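Local coordinates for protein ribulose bisphosphate carboxylase (Hyperthermus butylicus DSM 5456, PDB 6HUN) that probably catalyses the magnesium-dependent carboxylation of ribulose 1,5-bisphosphate to two molecules of 3-phosphoglycerate, as a form III Rubisco of an archaeal AMP degradation pathway, at residues 215-218 with 219-223; 255-258 with 259-263; 282-285 with 286-290. All coordinates share one frame; numbering follows the deposited sequence.

Contact 1 of 3, residues 215-218 with 219-223; sequences RFEA and RLKEV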
ATOM      1  N   ARG A 215     -18.180  15.119 -11.284  1.00 49.71           N
ATOM      2  CA  ARG A 215     -17.979  15.197  -9.853  1.00 48.30           C
ATOM      3  C   ARG A 215     -18.861  14.216  -9.113  1.00 49.16           C
ATOM      4  O   ARG A 215     -19.973  13.864  -9.558  1.00 56.09           O
ATOM      5  CB  ARG A 215     -18.259  16.605  -9.364  1.00 50.84           C
ATOM      6  CG  ARG A 215     -17.531  17.558 -10.198  1.00 59.08           C
ATOM      7  CD  ARG A 215     -16.120  17.723  -9.703  1.00 61.20           C
ATOM      8  NE  ARG A 215     -15.496  18.832 -10.404  1.00 70.95           N
ATOM      9  CZ  ARG A 215     -15.915  20.098 -10.335  1.00 75.48           C
ATOM     10  NH1 ARG A 215     -15.289  21.043 -11.025  1.00 78.26           N
ATOM     11  NH2 ARG A 215     -16.952  20.430  -9.573  1.00 77.41           N
ATOM     12  N   PHE A 216     -18.379  13.850  -7.923  1.00 44.35           N
ATOM     13  CA  PHE A 216     -18.991  12.772  -7.165  1.00 43.71           C
ATOM     14  C   PHE A 216     -20.456  13.068  -6.890  1.00 47.21           C
ATOM     15  O   PHE A 216     -21.331  12.233  -7.170  1.00 45.85           O
ATOM     16  CB  PHE A 216     -18.245  12.535  -5.854  1.00 41.36           C
ATOM     17  CG  PHE A 216     -18.789  11.351  -5.074  1.00 40.39           C
ATOM     18  CD1 PHE A 216     -18.323  10.074  -5.325  1.00 36.56           C
ATOM     19  CD2 PHE A 216     -19.803  11.522  -4.135  1.00 41.57           C
ATOM     20  CE1 PHE A 216     -18.821   8.954  -4.629  1.00 36.91           C
ATOM     21  CE2 PHE A 216     -20.313  10.415  -3.442  1.00 41.17           C
ATOM     22  CZ  PHE A 216     -19.825   9.146  -3.689  1.00 40.84           C
ATOM     23  N   GLU A 217     -20.747  14.278  -6.387  1.00 48.91           N
ATOM     24  CA  GLU A 217     -22.114  14.574  -5.966  1.00 49.51           C
ATOM     25  C   GLU A 217     -23.060  14.601  -7.156  1.00 51.96           C
ATOM     26  O   GLU A 217     -24.163  14.044  -7.097  1.00 58.88           O
ATOM     27  CB  GLU A 217     -22.166  15.894  -5.194  1.00 57.32           C
ATOM     28  CG  GLU A 217     -23.617  16.390  -5.041  1.00 65.42           C
ATOM     29  CD  GLU A 217     -23.945  17.024  -3.697  1.00 68.53           C
ATOM     30  OE1 GLU A 217     -23.016  17.517  -3.020  1.00 64.00           O
ATOM     31  OE2 GLU A 217     -25.150  17.065  -3.343  1.00 72.39           O
ATOM     32  N   ALA A 218     -22.657  15.258  -8.244  1.00 55.38           N
ATOM     33  CA  ALA A 218     -23.540  15.344  -9.397  1.00 59.83           C
ATOM     34  C   ALA A 218     -23.738  13.969 -10.029  1.00 54.43           C
ATOM     35  O   ALA A 218     -24.829  13.662 -10.499  1.00 56.24           O
ATOM     36  CB  ALA A 218     -22.992  16.360 -10.405  1.00 58.70           C
ATOM     37  N   ARG A 219     -22.714  13.125 -10.006  1.00 52.67           N
ATOM     38  CA  ARG A 219     -22.826  11.750 -10.508  1.00 50.41           C
ATOM     39  C   ARG A 219     -23.758  10.899  -9.639  1.00 48.99           C
ATOM     40  O   ARG A 219     -24.675  10.224 -10.157  1.00 52.10           O
ATOM     41  CB  ARG A 219     -21.430  11.115 -10.563  1.00 53.29           C
ATOM     42  CG  ARG A 219     -21.446   9.643 -10.847  1.00 47.21           C
ATOM     43  CD  ARG A 219     -20.029   9.184 -11.196  1.00 41.27           C
ATOM     44  NE  ARG A 219     -19.300   8.611 -10.074  1.00 45.54           N
ATOM     45  CZ  ARG A 219     -18.240   9.180  -9.515  1.00 44.66           C
ATOM     46  NH1 ARG A 219     -17.811  10.355  -9.967  1.00 44.38           N
ATOM     47  NH2 ARG A 219     -17.630   8.577  -8.509  1.00 41.81           N
ATOM     48  N   LEU A 220     -23.594  10.996  -8.317  1.00 46.95           N
ATOM     49  CA  LEU A 220     -24.426  10.261  -7.366  1.00 48.31           C
ATOM     50  C   LEU A 220     -25.910  10.634  -7.492  1.00 49.83           C
ATOM     51  O   LEU A 220     -26.775   9.758  -7.473  1.00 49.99           O
ATOM     52  CB  LEU A 220     -23.928  10.539  -5.948  1.00 45.11           C
ATOM     53  CG  LEU A 220     -24.697   9.960  -4.770  1.00 47.00           C
ATOM     54  CD1 LEU A 220     -24.707   8.446  -4.935  1.00 44.93           C
ATOM     55  CD2 LEU A 220     -24.135  10.431  -3.389  1.00 44.23           C
ATOM     56  N   LYS A 221     -26.224  11.922  -7.587  1.00 52.78           N
ATOM     57  CA  LYS A 221     -27.618  12.317  -7.825  1.00 56.42           C
ATOM     58  C   LYS A 221     -28.192  11.639  -9.070  1.00 57.35           C
ATOM     59  O   LYS A 221     -29.321  11.129  -9.053  1.00 59.57           O
ATOM     60  CB  LYS A 221     -27.704  13.829  -7.991  1.00 61.57           C
ATOM     61  CG  LYS A 221     -27.202  14.649  -6.808  1.00 66.58           C
ATOM     62  CD  LYS A 221     -27.327  16.159  -7.074  1.00 71.37           C
ATOM     63  CE  LYS A 221     -28.779  16.631  -7.006  1.00 75.34           C
ATOM     64  NZ  LYS A 221     -29.600  16.271  -8.212  1.00 81.39           N
ATOM     65  N   GLU A 222     -27.456  11.679 -10.184  1.00 57.02           N
ATOM     66  CA  GLU A 222     -27.973  11.108 -11.424  1.00 58.35           C
ATOM     67  C   GLU A 222     -28.148   9.594 -11.336  1.00 55.94           C
ATOM     68  O   GLU A 222     -29.076   9.042 -11.947  1.00 57.61           O
ATOM     69  CB  GLU A 222     -27.071  11.460 -12.598  1.00 59.09           C
ATOM     70  CG  GLU A 222     -27.114  12.901 -13.020  1.00 62.72           C
ATOM     71  CD  GLU A 222     -28.495  13.307 -13.441  1.00 73.10           C
ATOM     72  OE1 GLU A 222     -29.044  12.685 -14.396  1.00 75.22           O
ATOM     73  OE2 GLU A 222     -29.043  14.233 -12.799  1.00 79.20           O
ATOM     74  N   VAL A 223     -27.274   8.903 -10.601  1.00 52.30           N
ATOM     75  CA  VAL A 223     -27.432   7.456 -10.467  1.00 50.25           C
ATOM     76  C   VAL A 223     -28.546   7.106  -9.484  1.00 51.01           C
ATOM     77  O   VAL A 223     -29.294   6.147  -9.710  1.00 54.07           O
ATOM     78  CB  VAL A 223     -26.095   6.792 -10.069  1.00 54.31           C
ATOM     79  CG1 VAL A 223     -26.281   5.263  -9.844  1.00 44.55           C
ATOM     80  CG2 VAL A 223     -25.069   7.076 -11.138  1.00 49.33           C
TER
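F216 O accepts the shortest hydrogen bond across this contact, from L220 N at 2.8 Å. L220 CB also packs on F216 O. Two more backbone bonds follow the same pattern, from N-H of residue i+4 back to O of residue i. R219 N reaches R215 O, and K221 N reaches E217 O. The next one, E222 N to A218 O at 3.3 Å, is weak. R215 sits at the N-cap position, and its carbonyl takes the first of these bonds.

The side chains meet on the buried side of the helix. F216 CE2 touches L220 CD2 at 3.8 Å, a plain apolar contact. R219 NH2 comes obliquely to the F216 ring, 3.6 Å from CD1. The guanidinium is almost perpendicular to that ring, with 84° between the planes. R219 starts with CG anti to the backbone N (chi1 171°) and then bends at chi3, which brings the guanidinium back toward F216. Outside these two turns R219 NH2 bonds A209 O and forms a salt bridge with D204, NE bonds Y240 OH, and F208 makes a cation-pi contact. Together these partners probably fix the rotation of the group, and D204 probably balances its charge. On the outer side K221 CG lies 3.1 Å from E217 O. The charged ends of E217 and K221 do not meet, with OE2 and NZ 6.6 Å apart.

The arrangement is the first two turns of helix 216-234, which joins strands 201-203 and 239-243 in a beta-alpha-beta unit of the Rubisco TIM barrel.

Contact 2 of 3, residues 255-258 with 259-263; sequences IKLV and ADYGN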
ATOM      1  N   ILE A 255     -18.925   9.637   1.830  1.00 34.78           N
ATOM      2  CA  ILE A 255     -19.643   8.566   2.503  1.00 35.11           C
ATOM      3  C   ILE A 255     -20.941   9.097   3.096  1.00 37.49           C
ATOM      4  O   ILE A 255     -21.996   8.428   3.048  1.00 39.41           O
ATOM      5  CB  ILE A 255     -18.770   7.909   3.584  1.00 33.16           C
ATOM      6  CG1 ILE A 255     -17.626   7.110   2.920  1.00 30.11           C
ATOM      7  CG2 ILE A 255     -19.640   7.001   4.458  1.00 33.58           C
ATOM      8  CD1 ILE A 255     -16.560   6.525   3.906  1.00 29.11           C
ATOM      9  N   LYS A 256     -20.906  10.326   3.625  1.00 39.47           N
ATOM     10  CA  LYS A 256     -22.153  10.897   4.155  1.00 42.65           C
ATOM     11  C   LYS A 256     -23.130  11.220   3.031  1.00 44.27           C
ATOM     12  O   LYS A 256     -24.337  10.963   3.163  1.00 46.07           O
ATOM     13  CB  LYS A 256     -21.849  12.145   4.994  1.00 44.66           C
ATOM     14  CG  LYS A 256     -23.111  12.760   5.706  1.00 48.36           C
ATOM     15  CD  LYS A 256     -22.655  13.851   6.655  1.00 51.94           C
ATOM     16  CE  LYS A 256     -23.871  14.713   7.111  1.00 58.77           C
ATOM     17  NZ  LYS A 256     -24.906  13.835   7.694  1.00 63.00           N
ATOM     18  N   LEU A 257     -22.645  11.717   1.885  1.00 43.84           N
ATOM     19  CA  LEU A 257     -23.566  11.981   0.775  1.00 45.62           C
ATOM     20  C   LEU A 257     -24.227  10.693   0.287  1.00 44.58           C
ATOM     21  O   LEU A 257     -25.424  10.680  -0.024  1.00 48.35           O
ATOM     22  CB  LEU A 257     -22.838  12.656  -0.379  1.00 45.42           C
ATOM     23  CG  LEU A 257     -22.462  14.136  -0.366  1.00 49.58           C
ATOM     24  CD1 LEU A 257     -21.529  14.327  -1.546  1.00 46.42           C
ATOM     25  CD2 LEU A 257     -23.735  15.033  -0.492  1.00 54.74           C
ATOM     26  N   VAL A 258     -23.450   9.608   0.181  1.00 41.51           N
ATOM     27  CA  VAL A 258     -24.026   8.299  -0.164  1.00 40.58           C
ATOM     28  C   VAL A 258     -25.123   7.923   0.829  1.00 42.21           C
ATOM     29  O   VAL A 258     -26.228   7.497   0.452  1.00 43.63           O
ATOM     30  CB  VAL A 258     -22.908   7.230  -0.197  1.00 37.24           C
ATOM     31  CG1 VAL A 258     -23.599   5.811  -0.193  1.00 36.70           C
ATOM     32  CG2 VAL A 258     -22.061   7.444  -1.410  1.00 36.08           C
ATOM     33  N   ALA A 259     -24.812   8.016   2.116  1.00 42.16           N
ATOM     34  CA  ALA A 259     -25.790   7.695   3.152  1.00 44.02           C
ATOM     35  C   ALA A 259     -27.025   8.609   3.062  1.00 47.61           C
ATOM     36  O   ALA A 259     -28.165   8.133   3.115  1.00 49.29           O
ATOM     37  CB  ALA A 259     -25.126   7.824   4.531  1.00 43.74           C
ATOM     38  N   ASP A 260     -26.816   9.929   2.919  1.00 49.07           N
ATOM     39  CA  ASP A 260     -27.958  10.857   2.870  1.00 52.83           C
ATOM     40  C   ASP A 260     -28.866  10.610   1.679  1.00 53.89           C
ATOM     41  O   ASP A 260     -30.055  10.959   1.741  1.00 57.07           O
ATOM     42  CB  ASP A 260     -27.461  12.299   2.832  1.00 55.79           C
ATOM     43  CG  ASP A 260     -26.828  12.705   4.137  1.00 56.37           C
ATOM     44  OD1 ASP A 260     -27.083  11.962   5.118  1.00 59.58           O
ATOM     45  OD2 ASP A 260     -26.106  13.730   4.201  1.00 58.59           O
ATOM     46  N   TYR A 261     -28.337  10.057   0.578  1.00 51.59           N
ATOM     47  CA  TYR A 261     -29.173   9.725  -0.574  1.00 53.51           C
ATOM     48  C   TYR A 261     -29.808   8.354  -0.469  1.00 51.97           C
ATOM     49  O   TYR A 261     -30.458   7.922  -1.428  1.00 52.70           O
ATOM     50  CB  TYR A 261     -28.391   9.824  -1.890  1.00 51.17           C
ATOM     51  CG  TYR A 261     -28.257  11.231  -2.441  1.00 55.48           C
ATOM     52  CD1 TYR A 261     -29.278  11.832  -3.151  1.00 66.23           C
ATOM     53  CD2 TYR A 261     -27.118  11.955  -2.235  1.00 52.22           C
ATOM     54  CE1 TYR A 261     -29.139  13.111  -3.641  1.00 63.71           C
ATOM     55  CE2 TYR A 261     -26.971  13.207  -2.720  1.00 57.56           C
ATOM     56  CZ  TYR A 261     -27.980  13.784  -3.420  1.00 64.85           C
ATOM     57  OH  TYR A 261     -27.806  15.060  -3.886  1.00 70.99           O
ATOM     58  N   GLY A 262     -29.752   7.708   0.688  1.00 51.14           N
ATOM     59  CA  GLY A 262     -30.444   6.443   0.809  1.00 51.02           C
ATOM     60  C   GLY A 262     -29.769   5.275   0.104  1.00 47.98           C
ATOM     61  O   GLY A 262     -30.389   4.227  -0.013  1.00 48.13           O
ATOM     62  N   ASN A 263     -28.518   5.430  -0.376  1.00 45.45           N
ATOM     63  CA  ASN A 263     -27.776   4.299  -0.936  1.00 42.64           C
ATOM     64  C   ASN A 263     -27.081   3.551   0.200  1.00 42.45           C
ATOM     65  O   ASN A 263     -26.724   4.146   1.225  1.00 40.91           O
ATOM     66  CB  ASN A 263     -26.743   4.775  -1.970  1.00 41.11           C
ATOM     67  CG  ASN A 263     -26.103   3.624  -2.750  1.00 44.19           C
ATOM     68  OD1 ASN A 263     -26.796   2.905  -3.459  1.00 43.49           O
ATOM     69  ND2 ASN A 263     -24.762   3.463  -2.634  1.00 36.19           N
TER
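The Y261 ring has L257 O at its edge, near the ring plane, with Y261 CD2 3.1 Å from L257 O. L257 CD2 touches Y261 CE2 more loosely, at 4.3 Å. Y261 CG stands beside its own backbone N (chi1 -81°), which turns the ring back along the last turn. An alanine here is likely to leave L257 without its aromatic neighbour and E217 without the weak bond it makes to the hydroxyl.

The N263 amide lies across V258, with ND2 3.6 Å from CG1. ND2 itself is bonded to Y240 O. The D260 carboxylate crosses K256. Its OD2 is 3.5 Å from K256 CG and makes a long salt bridge to NZ at 3.7 Å.

The backbone closes the helix with a Schellman motif. N263 N bonds V258 O at 3.2 Å, and G262 N bonds A259 O at 2.9 Å. G262 has positive phi (74°), where a side chain would press on the preceding carbonyl O.

This is the C-terminal end of helix 248-260. V258 packs on F216 of helix 216-234, I255 and A259 on Y288 of helix 275-288, and I255 and V258 on I266 of strand 265-269.

Contact 3 of 3, residues 282-285 with 286-290; sequences RELA and EEYDL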
ATOM      1  N   ARG A 282     -14.753   1.858   7.556  1.00 29.07           N
ATOM      2  CA  ARG A 282     -15.532   0.850   8.264  1.00 29.70           C
ATOM      3  C   ARG A 282     -16.211   1.456   9.483  1.00 28.98           C
ATOM      4  O   ARG A 282     -17.373   1.123   9.800  1.00 30.63           O
ATOM      5  CB  ARG A 282     -14.624  -0.347   8.630  1.00 25.93           C
ATOM      6  CG  ARG A 282     -15.273  -1.393   9.511  1.00 26.90           C
ATOM      7  CD  ARG A 282     -16.579  -1.996   8.874  1.00 27.36           C
ATOM      8  NE  ARG A 282     -17.104  -3.039   9.732  1.00 28.90           N
ATOM      9  CZ  ARG A 282     -17.921  -2.809  10.754  1.00 36.44           C
ATOM     10  NH1 ARG A 282     -18.370  -1.570  10.994  1.00 32.51           N
ATOM     11  NH2 ARG A 282     -18.362  -3.826  11.503  1.00 33.17           N
ATOM     12  N   GLU A 283     -15.541   2.397  10.155  1.00 29.58           N
ATOM     13  CA  GLU A 283     -16.223   3.089  11.242  1.00 32.30           C
ATOM     14  C   GLU A 283     -17.361   3.940  10.731  1.00 36.39           C
ATOM     15  O   GLU A 283     -18.398   4.051  11.404  1.00 36.51           O
ATOM     16  CB  GLU A 283     -15.204   3.971  11.986  1.00 45.47           C
ATOM     17  CG  GLU A 283     -14.348   3.209  12.953  1.00 51.59           C
ATOM     18  CD  GLU A 283     -13.407   4.100  13.784  1.00 64.68           C
ATOM     19  OE1 GLU A 283     -12.961   3.664  14.881  1.00 63.95           O
ATOM     20  OE2 GLU A 283     -13.093   5.216  13.305  1.00 66.11           O
ATOM     21  N   LEU A 284     -17.171   4.656   9.612  1.00 32.55           N
ATOM     22  CA  LEU A 284     -18.324   5.427   9.119  1.00 35.83           C
ATOM     23  C   LEU A 284     -19.442   4.517   8.624  1.00 37.29           C
ATOM     24  O   LEU A 284     -20.620   4.865   8.754  1.00 36.60           O
ATOM     25  CB  LEU A 284     -17.919   6.388   8.010  1.00 39.61           C
ATOM     26  CG  LEU A 284     -16.918   7.430   8.548  1.00 39.87           C
ATOM     27  CD1 LEU A 284     -16.229   8.175   7.413  1.00 51.43           C
ATOM     28  CD2 LEU A 284     -17.578   8.385   9.548  1.00 47.44           C
ATOM     29  N   ALA A 285     -19.104   3.357   8.062  1.00 32.34           N
ATOM     30  CA  ALA A 285     -20.155   2.416   7.686  1.00 32.77           C
ATOM     31  C   ALA A 285     -20.961   1.970   8.903  1.00 37.68           C
ATOM     32  O   ALA A 285     -22.175   1.711   8.790  1.00 40.20           O
ATOM     33  CB  ALA A 285     -19.530   1.195   6.976  1.00 30.60           C
ATOM     34  N   GLU A 286     -20.284   1.737  10.039  1.00 35.29           N
ATOM     35  CA  GLU A 286     -21.012   1.452  11.270  1.00 37.93           C
ATOM     36  C   GLU A 286     -22.018   2.570  11.571  1.00 41.80           C
ATOM     37  O   GLU A 286     -23.239   2.335  11.748  1.00 42.81           O
ATOM     38  CB  GLU A 286     -19.984   1.284  12.412  1.00 44.37           C
ATOM     39  CG  GLU A 286     -20.545   0.810  13.755  1.00 49.53           C
ATOM     40  CD  GLU A 286     -21.097  -0.581  13.622  1.00 53.16           C
ATOM     41  OE1 GLU A 286     -20.481  -1.387  12.882  1.00 49.73           O
ATOM     42  OE2 GLU A 286     -22.171  -0.859  14.210  1.00 55.46           O
ATOM     43  N   GLU A 287     -21.530   3.806  11.563  1.00 41.82           N
ATOM     44  CA  GLU A 287     -22.363   4.959  11.908  1.00 44.94           C
ATOM     45  C   GLU A 287     -23.567   5.084  10.968  1.00 46.37           C
ATOM     46  O   GLU A 287     -24.678   5.397  11.409  1.00 47.38           O
ATOM     47  CB  GLU A 287     -21.502   6.222  11.846  1.00 48.21           C
ATOM     48  CG  GLU A 287     -22.299   7.532  11.981  1.00 57.58           C
ATOM     49  CD  GLU A 287     -21.378   8.759  12.013  1.00 62.90           C
ATOM     50  OE1 GLU A 287     -21.881   9.883  12.292  1.00 70.62           O
ATOM     51  OE2 GLU A 287     -20.161   8.581  11.739  1.00 57.65           O
ATOM     52  N   TYR A 288     -23.359   4.843   9.672  1.00 42.15           N
ATOM     53  CA  TYR A 288     -24.331   5.142   8.634  1.00 44.14           C
ATOM     54  C   TYR A 288     -25.013   3.893   8.092  1.00 46.61           C
ATOM     55  O   TYR A 288     -25.770   3.985   7.108  1.00 42.84           O
ATOM     56  CB  TYR A 288     -23.669   5.895   7.475  1.00 42.65           C
ATOM     57  CG  TYR A 288     -23.132   7.282   7.782  1.00 48.66           C
ATOM     58  CD1 TYR A 288     -23.957   8.311   8.225  1.00 52.12           C
ATOM     59  CD2 TYR A 288     -21.784   7.566   7.549  1.00 45.33           C
ATOM     60  CE1 TYR A 288     -23.410   9.588   8.479  1.00 54.72           C
ATOM     61  CE2 TYR A 288     -21.253   8.788   7.791  1.00 52.07           C
ATOM     62  CZ  TYR A 288     -22.063   9.789   8.264  1.00 56.49           C
ATOM     63  OH  TYR A 288     -21.474  10.997   8.469  1.00 58.12           O
ATOM     64  N   ASP A 289     -24.735   2.722   8.667  1.00 41.57           N
ATOM     65  CA  ASP A 289     -25.402   1.475   8.281  1.00 41.47           C
ATOM     66  C   ASP A 289     -25.204   1.133   6.791  1.00 39.30           C
ATOM     67  O   ASP A 289     -26.158   0.817   6.062  1.00 40.17           O
ATOM     68  CB  ASP A 289     -26.900   1.536   8.650  1.00 44.77           C
ATOM     69  CG  ASP A 289     -27.540   0.154   8.768  1.00 56.55           C
ATOM     70  OD1 ASP A 289     -26.888  -0.782   9.267  1.00 54.66           O
ATOM     71  OD2 ASP A 289     -28.724  -0.013   8.373  1.00 59.68           O
ATOM     72  N   LEU A 290     -23.923   1.093   6.350  1.00 36.59           N
ATOM     73  CA  LEU A 290     -23.556   0.828   4.967  1.00 34.71           C
ATOM     74  C   LEU A 290     -22.765  -0.484   4.864  1.00 33.23           C
ATOM     75  O   LEU A 290     -22.204  -0.983   5.843  1.00 32.69           O
ATOM     76  CB  LEU A 290     -22.681   1.991   4.365  1.00 33.51           C
ATOM     77  CG  LEU A 290     -23.219   3.440   4.446  1.00 35.59           C
ATOM     78  CD1 LEU A 290     -22.225   4.498   4.013  1.00 34.63           C
ATOM     79  CD2 LEU A 290     -24.559   3.528   3.663  1.00 37.48           C
TER
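A Schellman motif finishes helix 275-288, with L290 N bonded to A285 O at 3.1 Å. The donor lies in the carbonyl plane, on a lone pair of the oxygen. The inner bond of the motif, D289 N to E286 O, is weak. D289 has positive phi (59°), the mark of this turn. A285 CB then packs against L290 CB at 4.2 Å.

One turn back, R282 and E286 run side by side. R282 NH1 gives a straight bond to E286 OE1 at 2.8 Å, part of a salt bridge. OE1 lies at the edge of the guanidinium, near its plane, and uses its anti lone pair. The guanidinium and carboxylate planes are 31° apart. A bend at chi2 (58°) turns the R282 chain along the helix and lays the guanidinium beside E286. R282 NE is held by G152 O, a second grip on the same group.

On another side, L284 lies alongside both E287 and Y288. Its CD2 is 3.4 Å from E287 OE2, and its CB is 4.1 Å from Y288 CD2. E287 CG sits over the centre of one face of the Y288 ring.

L284 also packs on R249 of the second subunit. D289 forms salt bridges with K155 and K264. The whole is a capped helix end of a beta-alpha-beta unit, where the chain turns from helix 275-288 into barrel strand 291-295.

In the fold
The three contacts lie on successive helices of the catalytic TIM barrel. Contact 2 touches both others. L220 CD2 of contact 1 meets Y261 CD2 of contact 2 at 3.5 Å, and K221 CG lies 3.0 Å from Y261 OH. On its other flank, I255 CG2 meets L290 CD1 of contact 3 at 3.6 Å. Contacts 1 and 3 do not touch, with nearest atoms about 9 Å apart. Contacts 1 and 2 come closest to the predicted magnesium site. The side chain of R219 is about 9 Å from that of D205, and that of N263 about 10 Å from that of K203. Contact 3 lies away from the predicted sites.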